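Local coordinates for protein pectinesterase (Aspergillus niger, PDB 5C1E) that hydrolyses the methyl esters of pectin's galacturonosyl residues, releasing methanol, and is probably involved in maceration and soft-rotting of plant tissue, at residues E157-I163 with S178-I184; T214-G220 with I239-W245. The contacts are given in a common frame with arbitrary orientation. Residues are numbered along the deposited sequence.

Contact 1: residues E157-I163 with S178-I184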
loop_
_atom_site.group_PDB
_atom_site.type_symbol
_atom_site.label_atom_id
_atom_site.label_comp_id
_atom_site.label_asym_id
_atom_site.label_seq_id
_atom_site.Cartn_x
_atom_site.Cartn_y
_atom_site.Cartn_z
ATOM N N GLU A 157 -2.397 -0.256 -7.359
ATOM C CA GLU A 157 -3.399 -0.152 -8.422
ATOM C C GLU A 157 -4.794 -0.497 -7.955
ATOM O O GLU A 157 -5.012 -1.495 -7.247
ATOM C CB GLU A 157 -3.032 -1.058 -9.597
ATOM C CG GLU A 157 -3.936 -0.865 -10.804
ATOM C CD GLU A 157 -3.439 -1.524 -12.082
ATOM O OE1 GLU A 157 -4.084 -1.310 -13.126
ATOM O OE2 GLU A 157 -2.439 -2.258 -12.061
ATOM N N GLY A 158 -5.747 0.315 -8.413
ATOM C CA GLY A 158 -7.154 0.103 -8.166
ATOM C C GLY A 158 -7.976 1.266 -8.680
ATOM O O GLY A 158 -7.487 2.117 -9.438
ATOM N N ALA A 159 -9.235 1.302 -8.270
ATOM C CA ALA A 159 -10.170 2.305 -8.728
ATOM C C ALA A 159 -10.944 2.979 -7.602
ATOM O O ALA A 159 -11.109 4.196 -7.611
ATOM C CB ALA A 159 -11.151 1.671 -9.695
ATOM N N VAL A 160 -11.451 2.172 -6.670
ATOM C CA VAL A 160 -12.367 2.621 -5.658
ATOM C C VAL A 160 -11.819 2.395 -4.254
ATOM O O VAL A 160 -11.654 1.249 -3.812
ATOM C CB VAL A 160 -13.719 1.902 -5.822
ATOM C CG1 VAL A 160 -14.689 2.323 -4.721
ATOM C CG2 VAL A 160 -14.282 2.223 -7.192
ATOM N N ASP A 161 -11.542 3.502 -3.562
ATOM C CA ASP A 161 -11.070 3.493 -2.175
ATOM C C ASP A 161 -9.906 2.544 -2.046
ATOM O O ASP A 161 -9.872 1.728 -1.139
ATOM C CB ASP A 161 -12.181 3.069 -1.202
ATOM C CG ASP A 161 -13.399 3.966 -1.248
ATOM O OD1 ASP A 161 -13.324 5.123 -1.747
ATOM O OD2 ASP A 161 -14.454 3.514 -0.734
ATOM N N TYR A 162 -8.971 2.608 -2.985
ATOM C CA TYR A 162 -7.954 1.563 -3.066
ATOM C C TYR A 162 -6.739 1.712 -2.144
ATOM O O TYR A 162 -5.943 0.789 -2.050
ATOM C CB TYR A 162 -7.581 1.242 -4.514
ATOM C CG TYR A 162 -6.931 2.296 -5.388
ATOM C CD1 TYR A 162 -7.694 3.209 -6.107
ATOM C CD2 TYR A 162 -5.562 2.307 -5.574
ATOM C CE1 TYR A 162 -7.116 4.122 -6.951
ATOM C CE2 TYR A 162 -4.963 3.218 -6.425
ATOM C CZ TYR A 162 -5.732 4.111 -7.119
ATOM O OH TYR A 162 -5.128 5.002 -7.971
ATOM N N ILE A 163 -6.645 2.846 -1.441
ATOM C CA ILE A 163 -5.747 3.006 -0.283
ATOM C C ILE A 163 -6.656 3.513 0.824
ATOM O O ILE A 163 -7.187 4.608 0.723
ATOM C CB ILE A 163 -4.611 4.002 -0.555
ATOM C CG1 ILE A 163 -3.779 3.535 -1.750
ATOM C CG2 ILE A 163 -3.734 4.176 0.688
ATOM C CD1 ILE A 163 -2.796 4.573 -2.272
ATOM N N SER A 178 -4.641 4.256 -11.272
ATOM C CA SER A 178 -6.089 4.030 -11.279
ATOM C C SER A 178 -6.525 3.222 -12.503
ATOM O O SER A 178 -6.199 3.592 -13.648
ATOM C CB SER A 178 -6.873 5.362 -11.251
ATOM O OG SER A 178 -6.919 5.942 -9.959
ATOM N N ASN A 179 -7.279 2.140 -12.274
ATOM C CA ASN A 179 -7.820 1.304 -13.365
ATOM C C ASN A 179 -9.340 1.434 -13.525
ATOM O O ASN A 179 -9.983 0.605 -14.188
ATOM C CB ASN A 179 -7.423 -0.174 -13.213
ATOM C CG ASN A 179 -7.845 -0.768 -11.891
ATOM O OD1 ASN A 179 -8.517 -0.112 -11.099
ATOM N ND2 ASN A 179 -7.451 -2.008 -11.643
ATOM N N GLY A 180 -9.899 2.477 -12.925
ATOM C CA GLY A 180 -11.333 2.758 -12.981
ATOM C C GLY A 180 -11.617 4.072 -12.275
ATOM O O GLY A 180 -10.744 4.616 -11.602
ATOM N N ALA A 181 -12.823 4.592 -12.446
ATOM C CA ALA A 181 -13.224 5.839 -11.815
ATOM C C ALA A 181 -13.491 5.637 -10.311
ATOM O O ALA A 181 -14.080 4.616 -9.884
ATOM C CB ALA A 181 -14.470 6.378 -12.500
ATOM N N GLY A 182 -13.082 6.615 -9.505
ATOM C CA GLY A 182 -13.256 6.533 -8.061
ATOM C C GLY A 182 -12.284 7.419 -7.305
ATOM O O GLY A 182 -11.595 8.265 -7.897
ATOM N N ALA A 183 -12.272 7.263 -5.984
ATOM C CA ALA A 183 -11.368 8.026 -5.127
ATOM C C ALA A 183 -10.199 7.149 -4.738
ATOM O O ALA A 183 -10.381 5.987 -4.410
ATOM C CB ALA A 183 -12.098 8.525 -3.898
ATOM N N ILE A 184 -8.988 7.709 -4.768
ATOM C CA ILE A 184 -7.805 6.925 -4.485
ATOM C C ILE A 184 -7.739 6.578 -2.996
ATOM O O ILE A 184 -7.598 5.424 -2.641
ATOM C CB ILE A 184 -6.523 7.667 -4.893
ATOM C CG1 ILE A 184 -6.479 7.867 -6.403
ATOM C CG2 ILE A 184 -5.305 6.884 -4.451
ATOM C CD1 ILE A 184 -5.452 8.867 -6.876
HETATM O O HOH W 1 -6.309 -3.743 -13.775
HETATM O O HOH W 2 -9.470 5.702 -9.334
HETATM O O HOH W 3 -14.043 5.622 -4.556
#
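Two successive turns of a parallel beta-helix stack, each running from the end of one sheet round a corner into the next. Gly158 and Ser178 form a parallel bridge with CA atoms 5.1 Å apart, made in part by Asn179 N donating to Gly158 O (2.8 Å). Where the two segments leave their strands, pairing becomes irregular and a water bridges the gap, hydrogen-bonded to Ala159 O (2.8 Å), Gly180 O (2.8 Å) and Ser178 OG (2.6 Å). Gly182 lets the coils close up: a CB there would run into Ala159 O. Such stacking of coil upon coil is the principle of the right-handed parallel beta-helix of pectinesterases, and the corner carries Asp161, a predicted active-site residue. Its backbone sits in a left-handed conformation (phi 50°, psi 45°), anchored by Asp161 N to Ala183 O (2.9 Å). A second water links Asp161 OD1 to Ala183 N, while the carboxylate salt-bridges Arg221 and Asp161 OD2 hydrogen-bonds a glycerol, probably from the crystallisation liquor. Pairing resumes with Ile163 N to Ile184 O (3.0 Å). Inside the corner, Tyr162 OH donates to Ser178 OG (2.8 Å), and Ile184 CG2 lies over the ring face, 4.2 Å from its centroid.

Contact 2: residues T214-G220 with I239-W245; sequences TEEVYLG and IINPKGW
Leu219, Trp245 and Tyr218 bury the most surface in this contact, where loop 239-245 lies along the short strand 217-218 and its corner at Leu219. Val217 bridges Ile240 (CA-CA 4.8 Å): Val217 N donates to Ile239 O (2.9 Å), and Asn241 N to Val217 O (2.8 Å). Asn241 to Gly244 forms a type I turn, closed by Gly244 N to Asn241 O (2.8 Å), with Asn241 OD1 accepting from Lys243 N (2.9 Å) as an Asx turn; Asn241 ND2 reaches Glu215 O (3.0 Å). Gly244, at phi 80°, presents its carbonyl O to Leu219 N (2.7 Å). Tyr218 (chi1 m, chi2 -87°) receives Asn241 CB on its ring face, 4.1 Å from the centroid. Leu219 (m, t) sets CB 3.6 Å from the centroid of Trp245's six-membered ring, almost on its normal, and CD2 3.8 Å from Ile240 CD1. Trp245 also stacks on Tyr256 and hydrogen-bonds Glu274 through NE1. An irregular loop follows the last strand of one sheet of a parallel beta-helix, as a further coil would.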
loop_
_atom_site.group_PDB
_atom_site.type_symbol
_atom_site.label_atom_id
_atom_site.label_comp_id
_atom_site.label_asym_id
_atom_site.label_seq_id
_atom_site.Cartn_x
_atom_site.Cartn_y
_atom_site.Cartn_z
ATOM N N THR A 214 -9.907 10.630 -17.833
ATOM C CA THR A 214 -9.668 12.062 -17.693
ATOM C C THR A 214 -10.715 12.676 -16.769
ATOM O O THR A 214 -11.900 12.529 -16.995
ATOM C CB THR A 214 -9.662 12.767 -19.061
ATOM O OG1 THR A 214 -8.622 12.190 -19.856
ATOM C CG2 THR A 214 -9.407 14.279 -18.907
ATOM N N GLU A 215 -10.248 13.343 -15.718
ATOM C CA GLU A 215 -11.109 14.013 -14.727
ATOM C C GLU A 215 -12.119 13.102 -14.013
ATOM O O GLU A 215 -13.096 13.590 -13.459
ATOM C CB GLU A 215 -11.818 15.225 -15.363
ATOM C CG GLU A 215 -10.814 16.262 -15.841
ATOM C CD GLU A 215 -11.414 17.595 -16.242
ATOM O OE1 GLU A 215 -12.646 17.748 -16.228
ATOM O OE2 GLU A 215 -10.631 18.503 -16.551
ATOM N N GLU A 216 -11.859 11.790 -13.973
ATOM C CA GLU A 216 -12.776 10.856 -13.313
ATOM C C GLU A 216 -12.244 10.292 -11.999
ATOM O O GLU A 216 -12.870 9.408 -11.403
ATOM C CB GLU A 216 -13.109 9.697 -14.249
ATOM C CG GLU A 216 -13.736 10.147 -15.550
ATOM C CD GLU A 216 -14.281 9.006 -16.384
ATOM O OE1 GLU A 216 -13.992 7.830 -16.102
ATOM O OE2 GLU A 216 -15.019 9.320 -17.335
ATOM N N VAL A 217 -11.082 10.761 -11.561
ATOM C CA VAL A 217 -10.451 10.209 -10.364
ATOM C C VAL A 217 -10.341 11.315 -9.320
ATOM O O VAL A 217 -10.031 12.470 -9.639
ATOM C CB VAL A 217 -9.081 9.551 -10.685
ATOM C CG1 VAL A 217 -8.382 9.051 -9.432
ATOM C CG2 VAL A 217 -9.267 8.381 -11.641
ATOM N N TYR A 218 -10.597 10.956 -8.072
ATOM C CA TYR A 218 -10.433 11.877 -6.957
ATOM C C TYR A 218 -9.270 11.458 -6.082
ATOM O O TYR A 218 -8.955 10.275 -5.951
ATOM C CB TYR A 218 -11.719 11.928 -6.125
ATOM C CG TYR A 218 -12.901 12.496 -6.893
ATOM C CD1 TYR A 218 -13.133 13.859 -6.939
ATOM C CD2 TYR A 218 -13.774 11.657 -7.566
ATOM C CE1 TYR A 218 -14.216 14.385 -7.644
ATOM C CE2 TYR A 218 -14.856 12.161 -8.273
ATOM C CZ TYR A 218 -15.075 13.524 -8.304
ATOM O OH TYR A 218 -16.151 14.012 -9.008
ATOM N N LEU A 219 -8.618 12.446 -5.496
ATOM C CA LEU A 219 -7.491 12.215 -4.620
ATOM C C LEU A 219 -7.948 11.438 -3.378
ATOM O O LEU A 219 -7.197 10.636 -2.798
ATOM C CB LEU A 219 -6.879 13.558 -4.224
ATOM C CG LEU A 219 -6.254 14.377 -5.361
ATOM C CD1 LEU A 219 -5.955 15.781 -4.864
ATOM C CD2 LEU A 219 -4.999 13.706 -5.915
ATOM N N GLY A 220 -9.195 11.661 -2.989
ATOM C CA GLY A 220 -9.741 10.942 -1.868
ATOM C C GLY A 220 -11.158 11.320 -1.514
ATOM O O GLY A 220 -11.737 12.283 -2.062
ATOM N N ILE A 239 -6.076 12.541 -14.960
ATOM C CA ILE A 239 -7.173 11.789 -14.335
ATOM C C ILE A 239 -7.840 12.511 -13.164
ATOM O O ILE A 239 -9.001 12.240 -12.863
ATOM C CB ILE A 239 -6.761 10.364 -13.883
ATOM C CG1 ILE A 239 -5.680 10.388 -12.780
ATOM C CG2 ILE A 239 -6.306 9.555 -15.094
ATOM C CD1 ILE A 239 -5.421 9.029 -12.164
ATOM N N ILE A 240 -7.122 13.418 -12.508
ATOM C CA ILE A 240 -7.663 14.068 -11.302
ATOM C C ILE A 240 -8.744 15.093 -11.635
ATOM O O ILE A 240 -8.506 16.079 -12.346
ATOM C CB ILE A 240 -6.551 14.696 -10.433
ATOM C CG1 ILE A 240 -5.529 13.624 -10.017
ATOM C CG2 ILE A 240 -7.149 15.388 -9.210
ATOM C CD1 ILE A 240 -6.124 12.431 -9.296
ATOM N N ASN A 241 -9.939 14.852 -11.114
ATOM C CA ASN A 241 -11.043 15.775 -11.269
ATOM C C ASN A 241 -10.663 17.149 -10.696
ATOM O O ASN A 241 -10.003 17.230 -9.677
ATOM C CB ASN A 241 -12.272 15.206 -10.565
ATOM C CG ASN A 241 -13.498 16.057 -10.769
ATOM O OD1 ASN A 241 -13.663 17.080 -10.115
ATOM N ND2 ASN A 241 -14.349 15.658 -11.710
ATOM N N PRO A 242 -11.072 18.241 -11.356
ATOM C CA PRO A 242 -10.729 19.573 -10.838
ATOM C C PRO A 242 -11.096 19.844 -9.372
ATOM O O PRO A 242 -10.381 20.573 -8.703
ATOM C CB PRO A 242 -11.498 20.511 -11.760
ATOM C CG PRO A 242 -11.562 19.786 -13.057
ATOM C CD PRO A 242 -11.547 18.309 -12.751
ATOM N N LYS A 243 -12.192 19.268 -8.886
ATOM C CA LYS A 243 -12.561 19.408 -7.466
ATOM C C LYS A 243 -11.564 18.722 -6.509
ATOM O O LYS A 243 -11.517 19.048 -5.317
ATOM C CB LYS A 243 -13.987 18.923 -7.230
ATOM C CG LYS A 243 -15.028 19.671 -8.056
ATOM C CD LYS A 243 -16.461 19.292 -7.713
ATOM C CE LYS A 243 -16.772 17.804 -7.891
ATOM N NZ LYS A 243 -16.704 17.329 -9.301
ATOM N N GLY A 244 -10.806 17.755 -7.028
ATOM C CA GLY A 244 -9.742 17.086 -6.288
ATOM C C GLY A 244 -10.246 16.009 -5.341
ATOM O O GLY A 244 -9.785 14.862 -5.381
ATOM N N TRP A 245 -11.165 16.385 -4.466
ATOM C CA TRP A 245 -11.674 15.487 -3.448
ATOM C C TRP A 245 -13.190 15.355 -3.556
ATOM O O TRP A 245 -13.861 16.249 -4.088
ATOM C CB TRP A 245 -11.285 16.002 -2.076
ATOM C CG TRP A 245 -9.828 16.346 -1.938
ATOM C CD1 TRP A 245 -9.231 17.529 -2.264
ATOM C CD2 TRP A 245 -8.783 15.497 -1.442
ATOM N NE1 TRP A 245 -7.879 17.468 -2.002
ATOM C CE2 TRP A 245 -7.580 16.228 -1.511
ATOM C CE3 TRP A 245 -8.747 14.195 -0.957
ATOM C CZ2 TRP A 245 -6.371 15.712 -1.068
ATOM C CZ3 TRP A 245 -7.550 13.670 -0.546
ATOM C CH2 TRP A 245 -6.374 14.426 -0.590
#

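In the fold
Contacts 1 and 2 are consecutive steps along one beta-helix, their centres about 11 Å apart, and they show strand-paired coils giving way to an irregular loop at the end of a sheet. Strands 182-187 and 217-220 are neighbours in one parallel sheet, so the second segment of contact 1 is the floor on which the first segment of contact 2 is laid: Gly182 O lies 2.9 Å from Tyr218 N and Ile184 N 2.8 Å from Tyr218 O, both probable hydrogen bonds. Inside, Ser178 OG packs 3.5 Å from Val217 CG1. The predicted active-site Asp161 belongs to contact 1, yet Gly220 CA of contact 2 lies 6.8 Å from Asp161 OD1, and Arg221, partner of that carboxylate, follows directly.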